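Uncharacterized N-acetyltransferase SSO0209 (Sulfolobus solfataricus P2, PDB 4R3L) transfers the acetyl group of acetyl-CoA to the free alpha-amino group of protein N-termini, preferring serine but also accepting alanine and methionine. Local coordinates at residues Gly64-Pro68 / Leu107-Ser111; Phe74-Lys78 / Leu162-Pro166. All coordinates share one frame; numbering follows the deposited sequence.

Contact 1 (Gly64-Pro68 / Leu107-Ser111); sequences GYIMP and LLEAS
The side chains of Ile-66 and Leu-107 lie alongside each other and run opposite ways; between them the two residues account for more than half of the surface buried between segments 64-68 and 107-111. The two branches of the isoleucine share the work. CG2 lies against the start of the leucine side chain, 3.9 Å from Leu-107 CB, and reaches the helix backbone as well, 3.7 Å from Leu-107 O. The other branch runs on past it: with CG1 anti to the backbone N (chi1 -178°) and the chain extended beyond, CD1 of Ile-66 is carried deeper, to 3.6 Å from Ser-111 CB, one helical turn after Leu-107. There it also meets CD2 of Leu-108 at 3.9 Å, the leucine set roughly square to the isoleucine. Leu-107 answers by sending CD1 over the strand backbone, 3.7 Å from Tyr-65 N, where Gly-64 has no side chain to stand in the way.

Such helix-on-sheet packing belongs to the GNAT fold. The segment axes approach to 8.7 Å at a crossing angle of -33°, so segment 107-111 runs aslant to segment 64-68. The first turn of the same helix helps bind acetyl-CoA. Phe-54 of the adjoining strand touches both Ile-66 and Leu-107, while Leu-108 rests on Ile-92, itself part of the acetyl-CoA site.

At the far end Pro-68 CB comes 3.9 Å from Ser-111 OG, a plain van der Waals approach. The buried hydroxyl is satisfied by a hydrogen bond with Ala-52 O, which ties the helix to the loop leading into strand 54-58.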
# COMPACT_ATOMS: atom_id res chain seq x y z
N GLY A 64 2.04 12.17 1.08
CA GLY A 64 1.51 10.86 0.77
C GLY A 64 2.49 9.79 1.20
O GLY A 64 3.65 10.09 1.45
N TYR A 65 2.02 8.55 1.31
CA TYR A 65 2.94 7.48 1.69
C TYR A 65 2.41 6.15 1.23
O TYR A 65 1.21 6.01 0.93
CB TYR A 65 3.15 7.47 3.22
CG TYR A 65 1.93 7.00 3.96
CD1 TYR A 65 1.75 5.66 4.26
CD2 TYR A 65 0.93 7.89 4.33
CE1 TYR A 65 0.61 5.22 4.93
CE2 TYR A 65 -0.22 7.46 4.99
CZ TYR A 65 -0.37 6.13 5.28
OH TYR A 65 -1.50 5.69 5.95
N ILE A 66 3.29 5.16 1.20
CA ILE A 66 2.87 3.79 1.01
C ILE A 66 3.63 2.91 1.98
O ILE A 66 4.86 2.96 2.05
CB ILE A 66 3.10 3.30 -0.45
CG1 ILE A 66 2.60 1.86 -0.62
CG2 ILE A 66 4.57 3.44 -0.87
CD1 ILE A 66 2.60 1.39 -2.09
N MET A 67 2.89 2.11 2.75
CA MET A 67 3.49 1.25 3.77
C MET A 67 3.30 -0.21 3.38
O MET A 67 2.17 -0.66 3.25
CB MET A 67 2.85 1.52 5.14
CG MET A 67 3.26 0.54 6.20
SD MET A 67 2.81 1.14 7.87
CE MET A 67 1.02 1.20 7.74
N PRO A 68 4.41 -0.94 3.20
CA PRO A 68 4.39 -2.32 2.73
C PRO A 68 4.55 -3.34 3.84
O PRO A 68 4.96 -2.99 4.96
CB PRO A 68 5.61 -2.36 1.80
CG PRO A 68 6.62 -1.57 2.61
CD PRO A 68 5.80 -0.44 3.28
N LEU A 107 4.08 6.12 -6.06
CA LEU A 107 4.35 5.41 -4.79
C LEU A 107 4.28 3.89 -5.01
O LEU A 107 5.14 3.13 -4.55
CB LEU A 107 3.36 5.83 -3.69
CG LEU A 107 3.59 7.22 -3.07
CD1 LEU A 107 2.40 7.65 -2.22
CD2 LEU A 107 4.87 7.24 -2.25
N LEU A 108 3.23 3.44 -5.69
CA LEU A 108 3.08 2.01 -5.97
C LEU A 108 4.20 1.47 -6.84
O LEU A 108 4.69 0.38 -6.60
CB LEU A 108 1.73 1.72 -6.64
CG LEU A 108 0.51 1.66 -5.72
CD1 LEU A 108 -0.76 2.01 -6.49
CD2 LEU A 108 0.40 0.26 -5.10
N GLU A 109 4.62 2.23 -7.85
CA GLU A 109 5.69 1.75 -8.71
C GLU A 109 6.97 1.58 -7.93
O GLU A 109 7.69 0.59 -8.12
CB GLU A 109 5.93 2.69 -9.89
CG GLU A 109 6.86 2.09 -10.96
CD GLU A 109 8.36 2.34 -10.71
OE1 GLU A 109 8.73 3.12 -9.81
OE2 GLU A 109 9.19 1.74 -11.44
N ALA A 110 7.26 2.53 -7.05
CA ALA A 110 8.49 2.50 -6.28
C ALA A 110 8.48 1.33 -5.31
O ALA A 110 9.48 0.60 -5.18
CB ALA A 110 8.69 3.82 -5.52
N SER A 111 7.36 1.16 -4.62
CA SER A 111 7.22 0.06 -3.67
C SER A 111 7.31 -1.27 -4.41
O SER A 111 8.00 -2.18 -3.97
CB SER A 111 5.91 0.16 -2.88
OG SER A 111 5.94 -0.70 -1.75

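Contact 2 (Phe74-Lys78 / Leu162-Pro166); sequences FSNIK and LMARP
This is a partly buried, largely apolar contact in which the loop between strands 61-72 and 83-94 leans on the last strand of the chain, 160-166. Three side chains of that strand receive it. Ala-164 is central: Ile-77 CG1 lies 4.0 Å from Ala-164 CB, and the isoleucine then reaches in toward the strand, its CD1 ending 3.8 Å from Pro-166 CD. CG1 sits beside the backbone N and opposite the carbonyl carbon (chi1 -56°), and with the chain extended beyond it Ile-77 presents its end to the strand. That terminal methyl also meets the peptide between Arg-165 and Pro-166, 3.7 Å from Arg-165 C. Asn-76 covers the neighbouring patch, its CG 3.9 Å from Leu-162 CD2, and Tyr-125 of strand 123-129 touches Asn-76, Leu-162 and Ala-164 alike. Replacing Asn-76 by an alanine is likely to uncover Leu-162 CD2 on its loop side, since the amide carbon that lies against it would be gone.

Arg-165 points its CB away from the loop, and its guanidinium turns back to Pro-166 O. The NE bond is 3.1 Å long and nearly straight (163°), with the oxygen in the guanidinium plane; NH2 adds a weak second bond, and NH1 is held by Leu-142 O.

At the bend of the loop Ser-75 OG accepts from the backbone N of Ile-77 and, at 3.0 Å, from that of Lys-78, while the backbone N of Asn-76 is hydrogen-bonded to Glu-123 OE2. Ser-75 is known to modulate the loop conformations and to contribute to thermostability, and its double acceptance forms an ST turn within an ST motif.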
# COMPACT_ATOMS: atom_id res chain seq x y z
N PHE A 74 1.23 -18.90 0.76
CA PHE A 74 0.44 -19.32 -0.37
C PHE A 74 0.07 -18.14 -1.28
O PHE A 74 -0.34 -17.08 -0.81
CB PHE A 74 -0.80 -20.07 0.10
CG PHE A 74 -0.49 -21.38 0.78
CD1 PHE A 74 0.09 -22.42 0.06
CD2 PHE A 74 -0.75 -21.56 2.12
CE1 PHE A 74 0.38 -23.63 0.68
CE2 PHE A 74 -0.47 -22.77 2.75
CZ PHE A 74 0.11 -23.80 2.02
N SER A 75 0.25 -18.34 -2.58
CA SER A 75 -0.13 -17.37 -3.59
C SER A 75 -1.64 -17.14 -3.58
O SER A 75 -2.40 -18.07 -3.35
CB SER A 75 0.33 -17.84 -4.97
OG SER A 75 -0.23 -17.03 -5.99
N ASN A 76 -2.07 -15.91 -3.80
CA ASN A 76 -3.50 -15.64 -3.89
C ASN A 76 -3.89 -15.40 -5.34
O ASN A 76 -5.01 -14.97 -5.63
CB ASN A 76 -3.90 -14.45 -3.02
CG ASN A 76 -2.98 -13.27 -3.19
OD1 ASN A 76 -2.72 -12.84 -4.30
ND2 ASN A 76 -2.48 -12.75 -2.07
N ILE A 77 -2.96 -15.70 -6.24
CA ILE A 77 -3.22 -15.66 -7.66
C ILE A 77 -3.38 -17.08 -8.21
O ILE A 77 -4.29 -17.36 -8.99
CB ILE A 77 -2.10 -14.94 -8.43
CG1 ILE A 77 -1.90 -13.53 -7.87
CG2 ILE A 77 -2.44 -14.89 -9.91
CD1 ILE A 77 -0.96 -12.65 -8.68
N LYS A 78 -2.51 -17.98 -7.77
CA LYS A 78 -2.50 -19.35 -8.29
C LYS A 78 -3.68 -20.19 -7.81
O LYS A 78 -4.08 -20.13 -6.64
CB LYS A 78 -1.19 -20.03 -7.92
CG LYS A 78 -0.06 -19.71 -8.88
CD LYS A 78 1.28 -20.22 -8.37
CE LYS A 78 2.38 -19.97 -9.38
NZ LYS A 78 2.40 -18.55 -9.84
N LEU A 162 -9.79 -8.30 -2.74
CA LEU A 162 -8.37 -8.59 -2.74
C LEU A 162 -7.87 -8.42 -4.17
O LEU A 162 -8.25 -9.17 -5.06
CB LEU A 162 -8.06 -10.00 -2.23
CG LEU A 162 -6.60 -10.22 -1.76
CD1 LEU A 162 -6.51 -11.40 -0.80
CD2 LEU A 162 -5.64 -10.45 -2.92
N MET A 163 -7.04 -7.41 -4.39
CA MET A 163 -6.55 -7.15 -5.73
C MET A 163 -5.08 -7.51 -5.78
O MET A 163 -4.34 -7.25 -4.82
CB MET A 163 -6.82 -5.70 -6.09
CG MET A 163 -8.32 -5.42 -6.13
SD MET A 163 -8.71 -3.84 -6.85
CE MET A 163 -8.22 -4.12 -8.55
N ALA A 164 -4.66 -8.15 -6.86
CA ALA A 164 -3.31 -8.67 -6.93
C ALA A 164 -2.76 -8.63 -8.34
O ALA A 164 -3.52 -8.60 -9.31
CB ALA A 164 -3.25 -10.09 -6.41
N ARG A 165 -1.45 -8.63 -8.44
CA ARG A 165 -0.83 -8.82 -9.74
C ARG A 165 0.56 -9.41 -9.57
O ARG A 165 1.22 -9.17 -8.56
CB ARG A 165 -0.78 -7.51 -10.52
CG ARG A 165 -0.10 -6.38 -9.80
CD ARG A 165 0.42 -5.34 -10.79
NE ARG A 165 1.63 -5.80 -11.45
CZ ARG A 165 2.32 -5.11 -12.36
NH1 ARG A 165 1.92 -3.90 -12.73
NH2 ARG A 165 3.42 -5.64 -12.88
N PRO A 166 1.00 -10.21 -10.56
CA PRO A 166 2.37 -10.71 -10.55
C PRO A 166 3.38 -9.57 -10.65
O PRO A 166 3.05 -8.49 -11.15
CB PRO A 166 2.43 -11.60 -11.80
CG PRO A 166 1.00 -11.92 -12.11
CD PRO A 166 0.24 -10.70 -11.72

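The two contacts lie on one mixed sheet, the core of the GNAT domain, with centres about 18 Å apart and nearest atoms about 8 Å apart, so they do not touch. Along the chain their segments alternate: 64-68, 74-78, 107-111, 162-166. Contact 1 is buried close to the centre of the molecule and packs helix 103-119 on strand 61-72, beside residues that bind acetyl-CoA. Contact 2 lies farther out, where the loop that follows this same strand meets the final strand. Strand 61-72 thus leads from the cofactor-side core to a peripheral loop whose Ser-75 contributes to thermostability, an example of one sheet carrying both a core contact near the cofactor and an outlying one.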